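Local coordinates for protein aminoglycoside N(3)-acetyltransferase III (Serratia marcescens, PDB 7LAO) that transfers an acetyl group from acetyl-CoA to the 3-amino group of 2-deoxystreptamine antibiotics such as gentamicin, kanamycin and tobramycin, giving the bacterium resistance to them, at residues A[34-37]-A[42-45]; A[61-66]-A[189-194]; A[166-171]-A[249-254]. One frame throughout, in Å; residues are numbered along the deposited sequence. Where two conformers were deposited one is given.

Interaction 1 of 3, residues A[34-37]-A[42-45]; sequences GPVE and SVVS
Ser42, in the first turn of helix 40-51, reaches back to the loop that leads into that helix and meets Val36 and Glu37. Its CB lies against a methyl of the loop, 3.9 Å from Val36 CG1. From CB the side chain turns OG beside the backbone N and anti to the carbonyl carbon (chi1 -63°), which aims the hydroxyl at the loop. There Ser42 OG donates a hydrogen bond to Glu37 O; the modelled separation of 2.4 Å is very short, and its exact length is doubtful, as is the equally tight approach of Ser42 CB to the same oxygen. The oxygen is approached off the line of its carbonyl bond, with an angle of about 138° at Glu37 O between Glu37 C and Ser42 OG. Because the acceptor is a main-chain atom, the bond ties the loop's backbone, not the Glu37 side chain, to the helix; the Glu37 CB points away from the helix.

Val36 fills the apolar half of the contact by splitting its two methyls between neighbouring helix residues. CG1 is spent on Ser42; CG2 meets Val43 CG2 at 4.0 Å, the two valine side chains crossing at about a right angle. Ile6 and Ile9 of helix 6-16 continue this patch, touching Ser42 and Val36 respectively, and Leu102 of helix 102-108 touches Val43. The Glu37 backbone is also hydrogen-bonded to Asn4. The loop thus lies between the chain's N-terminal region and the helix it leads into. The arrangement is a short connection between two successive helices, 30-33 and 40-51, in which the second helix folds a serine and a valine back onto its own lead-in.

Interaction 2 of 3, residues A[61-66]-A[189-194]; sequences ASWDRS and EMPMLG
The β-hairpin of strands 185-192 and 200-207 meets the loop that leaves strand 56-60 of the main mixed sheet here, with Met190 and Pro191 of the hairpin packed against Trp63 and Ser66. The indole offers its six-membered edge: Pro191 CG lies near the ring plane, 4.0 Å from Trp63 CZ3 and equally close to CH2. Met190 CE comes to the same edge, 4.1 Å from Trp63 CZ3. The methionine gets there by bending at both chi2 (-68°) and chi3 (-50°), which folds its methyl back toward the loop. One face of the indole is taken by the loop's own backbone, with Arg65 O about 3.5 Å above the plane toward the rim, and Phe88 adds an edge-to-face ring contact with Trp63. Ser66 OG is hydrogen-bonded to Asp119 OD1, and its meeting with the Met190 methyl is a van der Waals contact. The Ser66 side chain also lies about 4 Å from a bound HEPES molecule, probably a crystallisation component, which may mark a pocket beside this junction. Met190 CE touches both loop residues, lying also 4.0 Å from Ser66 OG.

Interaction 3 of 3, residues A[166-171]-A[249-254]; sequences DSVTVL and YLFEAQ
The two backbones keep apart here, their CA atoms 9.3 Å apart from Val168 to Phe251 and 7.1 Å from Val170 to Ala253, so that side chains alone bridge the gap. On one side an inverse gamma turn centred on Val168 leads into helix 170-177; on the other, strand 246-252 of the seven-stranded mixed sheet passes directly into helix 253-268, with Glu252 at the N-cap position. A backbone hydrogen bond from Leu171 N to Val168 O (3.0 Å) follows the turn. The contact therefore sets the entry to helix 170-177 beside the junction of strand 246-252 and helix 253-268.

Two buried apolar pairs make it up. Val168 directs CG2 at the phenyl ring of Phe251, meeting CE2 at 4.2 Å from an oblique direction. With CG anti to the carbonyl carbon (chi1 -58°), the Phe251 ring reaches toward the valine. Farther along, Val170 and Ala253 close the row. Strand 157-161, hydrogen-bonded to strand 246-252 in the sheet, lines the same layer: Leu160 touches Val168 and Val158 touches Val170. Phe151 of helix 147-153 reaches both Val170 and Ala253, and Tyr232 of helix 224-233 touches Phe251.

The two valines also pack on each other, Val168 CG1 lying 3.8 Å from Val170 CG1, which joins the pairs into one apolar patch. Its far end is a looser methyl-to-methyl approach, with Val170 CG2 4.4 Å from Ala253 CB.

Overall arrangement
The three contacts all lie in the antibiotic N-acetyltransferase part of one chain, and none touches another. Interaction 3 is the most central, its centre about 9 Å from that of the chain; interactions 1 and 2 lie farther out, about 20 and 16 Å away. Their own centres are about 29 Å apart. Interactions 2 and 3 approach most closely, about 8 Å between nearest atoms, and are linked in sequence: helix 170-177 is followed by strand 185-192. Helix 40-51 of interaction 1 likewise precedes strand 56-60, whose outgoing loop enters interaction 2. The bound HEPES molecule lies beside interaction 2.

Interaction 1 of 3, residues A[34-37]-A[42-45]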
# COMPACT_ATOMS: atom_id res chain seq x y z
N GLY A 34 -10.20 13.61 -10.63
CA GLY A 34 -10.73 14.90 -11.03
C GLY A 34 -11.59 15.48 -9.93
O GLY A 34 -11.78 14.86 -8.86
N PRO A 35 -12.13 16.68 -10.17
CA PRO A 35 -12.84 17.40 -9.11
C PRO A 35 -14.06 16.63 -8.64
O PRO A 35 -14.83 16.08 -9.42
CB PRO A 35 -13.21 18.75 -9.77
CG PRO A 35 -13.08 18.51 -11.23
CD PRO A 35 -12.03 17.46 -11.41
N VAL A 36 -14.18 16.54 -7.33
CA VAL A 36 -15.30 15.94 -6.63
C VAL A 36 -15.77 16.98 -5.62
O VAL A 36 -14.95 17.66 -5.01
CB VAL A 36 -14.91 14.64 -5.90
CG1 VAL A 36 -16.15 13.99 -5.32
CG2 VAL A 36 -14.21 13.68 -6.86
N GLU A 37 -17.08 17.10 -5.43
CA GLU A 37 -17.56 18.10 -4.48
C GLU A 37 -17.13 17.68 -3.07
O GLU A 37 -17.35 16.54 -2.68
CB GLU A 37 -19.08 18.26 -4.55
CG GLU A 37 -19.58 18.95 -5.81
CD GLU A 37 -20.93 19.64 -5.60
OE1 GLU A 37 -20.98 20.64 -4.83
OE2 GLU A 37 -21.92 19.20 -6.23
N SER A 42 -14.50 13.60 0.21
CA SER A 42 -15.68 13.02 -0.40
C SER A 42 -15.37 11.73 -1.13
O SER A 42 -16.25 10.88 -1.26
CB SER A 42 -16.32 13.96 -1.42
OG SER A 42 -16.76 15.12 -0.80
N VAL A 43 -14.15 11.58 -1.64
CA VAL A 43 -13.77 10.29 -2.18
C VAL A 43 -13.78 9.21 -1.07
O VAL A 43 -14.28 8.10 -1.27
CB VAL A 43 -12.40 10.36 -2.88
CG1 VAL A 43 -12.02 8.98 -3.41
CG2 VAL A 43 -12.41 11.42 -4.07
N VAL A 44 -13.30 9.54 0.13
CA VAL A 44 -13.38 8.57 1.24
C VAL A 44 -14.84 8.21 1.56
O VAL A 44 -15.21 7.03 1.67
CB VAL A 44 -12.62 9.10 2.47
CG1 VAL A 44 -12.85 8.18 3.74
CG2 VAL A 44 -11.11 9.22 2.15
N SER A 45 -15.69 9.23 1.63
CA SER A 45 -17.13 9.05 1.84
C SER A 45 -17.74 8.15 0.78
O SER A 45 -18.57 7.30 1.09
CB SER A 45 -17.82 10.41 1.82
OG SER A 45 -17.19 11.25 2.77

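Interaction 2 of 3, residues A[61-66]-A[189-194]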
# COMPACT_ATOMS: atom_id res chain seq x y z
N ALA A 61 0.11 4.18 3.82
CA ALA A 61 0.32 5.57 4.24
C ALA A 61 1.80 5.92 4.33
O ALA A 61 2.22 7.01 3.92
CB ALA A 61 -0.35 5.82 5.60
N SER A 62 2.60 5.04 4.92
CA SER A 62 4.05 5.28 5.06
C SER A 62 4.21 6.59 5.86
O SER A 62 3.38 6.90 6.73
CB SER A 62 4.73 5.26 3.70
OG SER A 62 6.10 5.65 3.82
N TRP A 63 5.23 7.39 5.57
CA TRP A 63 5.54 8.54 6.42
C TRP A 63 6.29 9.57 5.60
O TRP A 63 7.25 9.22 4.91
CB TRP A 63 6.38 8.05 7.62
CG TRP A 63 6.71 9.08 8.70
CD1 TRP A 63 6.08 10.25 8.96
CD2 TRP A 63 7.78 8.98 9.65
NE1 TRP A 63 6.68 10.90 10.03
CE2 TRP A 63 7.73 10.13 10.47
CE3 TRP A 63 8.77 8.02 9.89
CZ2 TRP A 63 8.64 10.36 11.50
CZ3 TRP A 63 9.67 8.24 10.92
CH2 TRP A 63 9.60 9.40 11.72
N ASP A 64 5.90 10.85 5.72
CA ASP A 64 6.56 11.91 4.97
C ASP A 64 7.94 12.28 5.52
O ASP A 64 8.64 13.07 4.88
CB ASP A 64 5.65 13.16 4.91
CG ASP A 64 5.39 13.80 6.28
OD1 ASP A 64 5.25 15.04 6.32
OD2 ASP A 64 5.33 13.10 7.31
N ARG A 65 8.36 11.73 6.67
CA ARG A 65 9.69 11.97 7.24
C ARG A 65 10.39 10.65 7.58
O ARG A 65 11.11 10.55 8.59
CB ARG A 65 9.61 12.87 8.48
CG ARG A 65 9.12 14.29 8.21
CD ARG A 65 10.05 15.05 7.27
NE ARG A 65 11.43 14.61 7.42
CZ ARG A 65 12.32 14.56 6.43
NH1 ARG A 65 11.99 14.96 5.20
NH2 ARG A 65 13.55 14.13 6.67
N SER A 66 10.21 9.64 6.77
CA SER A 66 10.88 8.38 7.04
C SER A 66 12.36 8.51 6.71
O SER A 66 12.71 9.12 5.71
CB SER A 66 10.24 7.27 6.22
OG SER A 66 11.10 6.16 6.07
N GLU A 189 17.27 1.79 9.39
CA GLU A 189 16.94 2.01 10.80
C GLU A 189 15.75 2.95 10.92
O GLU A 189 15.56 3.85 10.10
CB GLU A 189 18.13 2.58 11.60
CG GLU A 189 19.07 1.50 12.16
CD GLU A 189 20.16 2.06 13.08
OE1 GLU A 189 21.27 1.48 13.09
OE2 GLU A 189 19.91 3.05 13.81
N MET A 190 14.92 2.71 11.95
CA MET A 190 13.71 3.48 12.20
C MET A 190 13.58 3.82 13.68
O MET A 190 13.86 2.98 14.55
CB MET A 190 12.45 2.72 11.76
CG MET A 190 12.37 2.26 10.30
SD MET A 190 12.24 3.58 9.07
CE MET A 190 10.93 4.58 9.69
N PRO A 191 13.10 5.04 14.00
CA PRO A 191 12.80 5.40 15.39
C PRO A 191 11.56 4.70 15.92
O PRO A 191 10.43 5.04 15.55
CB PRO A 191 12.60 6.92 15.31
CG PRO A 191 12.11 7.15 13.92
CD PRO A 191 12.80 6.13 13.06
N MET A 192 11.76 3.72 16.80
CA MET A 192 10.67 3.00 17.46
C MET A 192 10.28 3.68 18.78
O MET A 192 10.86 4.70 19.18
CB MET A 192 11.07 1.55 17.70
CG MET A 192 11.21 0.71 16.45
SD MET A 192 9.74 0.71 15.40
CE MET A 192 10.35 1.82 14.19
N LEU A 193 9.29 3.12 19.48
CA LEU A 193 8.80 3.67 20.75
C LEU A 193 8.89 2.65 21.89
O LEU A 193 8.34 2.92 22.97
CB LEU A 193 7.35 4.17 20.58
CG LEU A 193 6.50 4.89 21.65
CD1 LEU A 193 7.34 5.79 22.55
CD2 LEU A 193 5.32 5.68 21.05
N GLY A 194 9.59 1.53 21.69
CA GLY A 194 9.71 0.41 22.62
C GLY A 194 9.11 0.49 24.03
O GLY A 194 7.92 0.77 24.22

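Interaction 3 of 3, residues A[166-171]-A[249-254]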
# COMPACT_ATOMS: atom_id res chain seq x y z
N ASP A 166 2.24 -0.18 -11.52
CA ASP A 166 3.35 -0.36 -10.58
C ASP A 166 2.99 0.02 -9.14
O ASP A 166 3.80 -0.22 -8.24
CB ASP A 166 4.60 0.42 -11.03
CG ASP A 166 4.40 1.94 -11.07
OD1 ASP A 166 3.32 2.43 -10.70
OD2 ASP A 166 5.34 2.65 -11.49
N SER A 167 1.81 0.58 -8.88
CA SER A 167 1.46 0.92 -7.51
C SER A 167 0.71 -0.22 -6.79
O SER A 167 0.18 0.01 -5.69
CB SER A 167 0.65 2.22 -7.47
OG SER A 167 -0.65 2.08 -8.01
N VAL A 168 0.67 -1.44 -7.37
CA VAL A 168 -0.05 -2.57 -6.74
C VAL A 168 0.77 -3.18 -5.60
O VAL A 168 1.46 -4.21 -5.75
CB VAL A 168 -0.45 -3.64 -7.79
CG1 VAL A 168 -1.23 -4.78 -7.12
CG2 VAL A 168 -1.35 -3.04 -8.83
N THR A 169 0.65 -2.57 -4.41
CA THR A 169 1.56 -2.89 -3.31
C THR A 169 1.46 -4.34 -2.87
O THR A 169 2.45 -4.94 -2.42
CB THR A 169 1.25 -1.96 -2.13
OG1 THR A 169 1.39 -0.60 -2.58
CG2 THR A 169 2.19 -2.23 -0.96
N VAL A 170 0.28 -4.95 -2.99
CA VAL A 170 0.18 -6.34 -2.54
C VAL A 170 1.12 -7.28 -3.30
O VAL A 170 1.42 -8.38 -2.81
CB VAL A 170 -1.30 -6.78 -2.65
CG1 VAL A 170 -1.72 -7.14 -4.13
CG2 VAL A 170 -1.58 -7.92 -1.73
N LEU A 171 1.60 -6.89 -4.50
CA LEU A 171 2.52 -7.78 -5.19
C LEU A 171 3.89 -7.79 -4.52
O LEU A 171 4.69 -8.69 -4.80
CB LEU A 171 2.64 -7.41 -6.69
CG LEU A 171 1.48 -8.01 -7.50
CD1 LEU A 171 1.40 -7.42 -8.96
CD2 LEU A 171 1.54 -9.54 -7.57
N TYR A 249 -8.86 0.22 -11.96
CA TYR A 249 -8.75 -1.24 -11.94
C TYR A 249 -9.22 -1.77 -10.60
O TYR A 249 -8.97 -1.16 -9.55
CB TYR A 249 -7.32 -1.74 -12.12
CG TYR A 249 -6.67 -1.41 -13.43
CD1 TYR A 249 -6.21 -0.12 -13.70
CD2 TYR A 249 -6.49 -2.41 -14.40
CE1 TYR A 249 -5.59 0.17 -14.92
CE2 TYR A 249 -5.88 -2.12 -15.60
CZ TYR A 249 -5.42 -0.85 -15.86
OH TYR A 249 -4.83 -0.56 -17.06
N LEU A 250 -9.86 -2.94 -10.63
CA LEU A 250 -10.16 -3.66 -9.40
C LEU A 250 -9.67 -5.11 -9.57
O LEU A 250 -10.10 -5.82 -10.51
CB LEU A 250 -11.66 -3.58 -9.04
CG LEU A 250 -12.08 -4.26 -7.70
CD1 LEU A 250 -11.49 -3.62 -6.45
CD2 LEU A 250 -13.62 -4.38 -7.61
N PHE A 251 -8.73 -5.51 -8.72
CA PHE A 251 -8.08 -6.83 -8.70
C PHE A 251 -8.43 -7.61 -7.44
O PHE A 251 -8.42 -7.06 -6.32
CB PHE A 251 -6.56 -6.68 -8.71
CG PHE A 251 -6.01 -5.94 -9.86
CD1 PHE A 251 -5.96 -6.54 -11.10
CD2 PHE A 251 -5.48 -4.65 -9.71
CE1 PHE A 251 -5.42 -5.89 -12.22
CE2 PHE A 251 -4.93 -3.97 -10.84
CZ PHE A 251 -4.90 -4.59 -12.06
N GLU A 252 -8.65 -8.92 -7.59
CA GLU A 252 -8.80 -9.82 -6.44
C GLU A 252 -7.42 -10.13 -5.88
O GLU A 252 -6.56 -10.66 -6.62
CB GLU A 252 -9.50 -11.11 -6.87
CG GLU A 252 -9.96 -11.95 -5.75
CD GLU A 252 -9.78 -13.44 -6.02
OE1 GLU A 252 -9.01 -14.10 -5.27
OE2 GLU A 252 -10.40 -13.94 -6.99
N ALA A 253 -7.20 -9.84 -4.59
CA ALA A 253 -5.82 -9.87 -4.09
C ALA A 253 -5.26 -11.30 -4.02
O ALA A 253 -4.09 -11.51 -4.34
CB ALA A 253 -5.67 -9.24 -2.69
N GLN A 254 -6.05 -12.26 -3.59
CA GLN A 254 -5.52 -13.64 -3.51
C GLN A 254 -5.08 -14.12 -4.89
O GLN A 254 -4.08 -14.83 -5.03
CB GLN A 254 -6.57 -14.56 -2.89
CG GLN A 254 -6.78 -14.28 -1.37
CD GLN A 254 -7.87 -15.12 -0.61
OE1 GLN A 254 -8.83 -15.64 -1.18
NE2 GLN A 254 -7.71 -15.20 0.71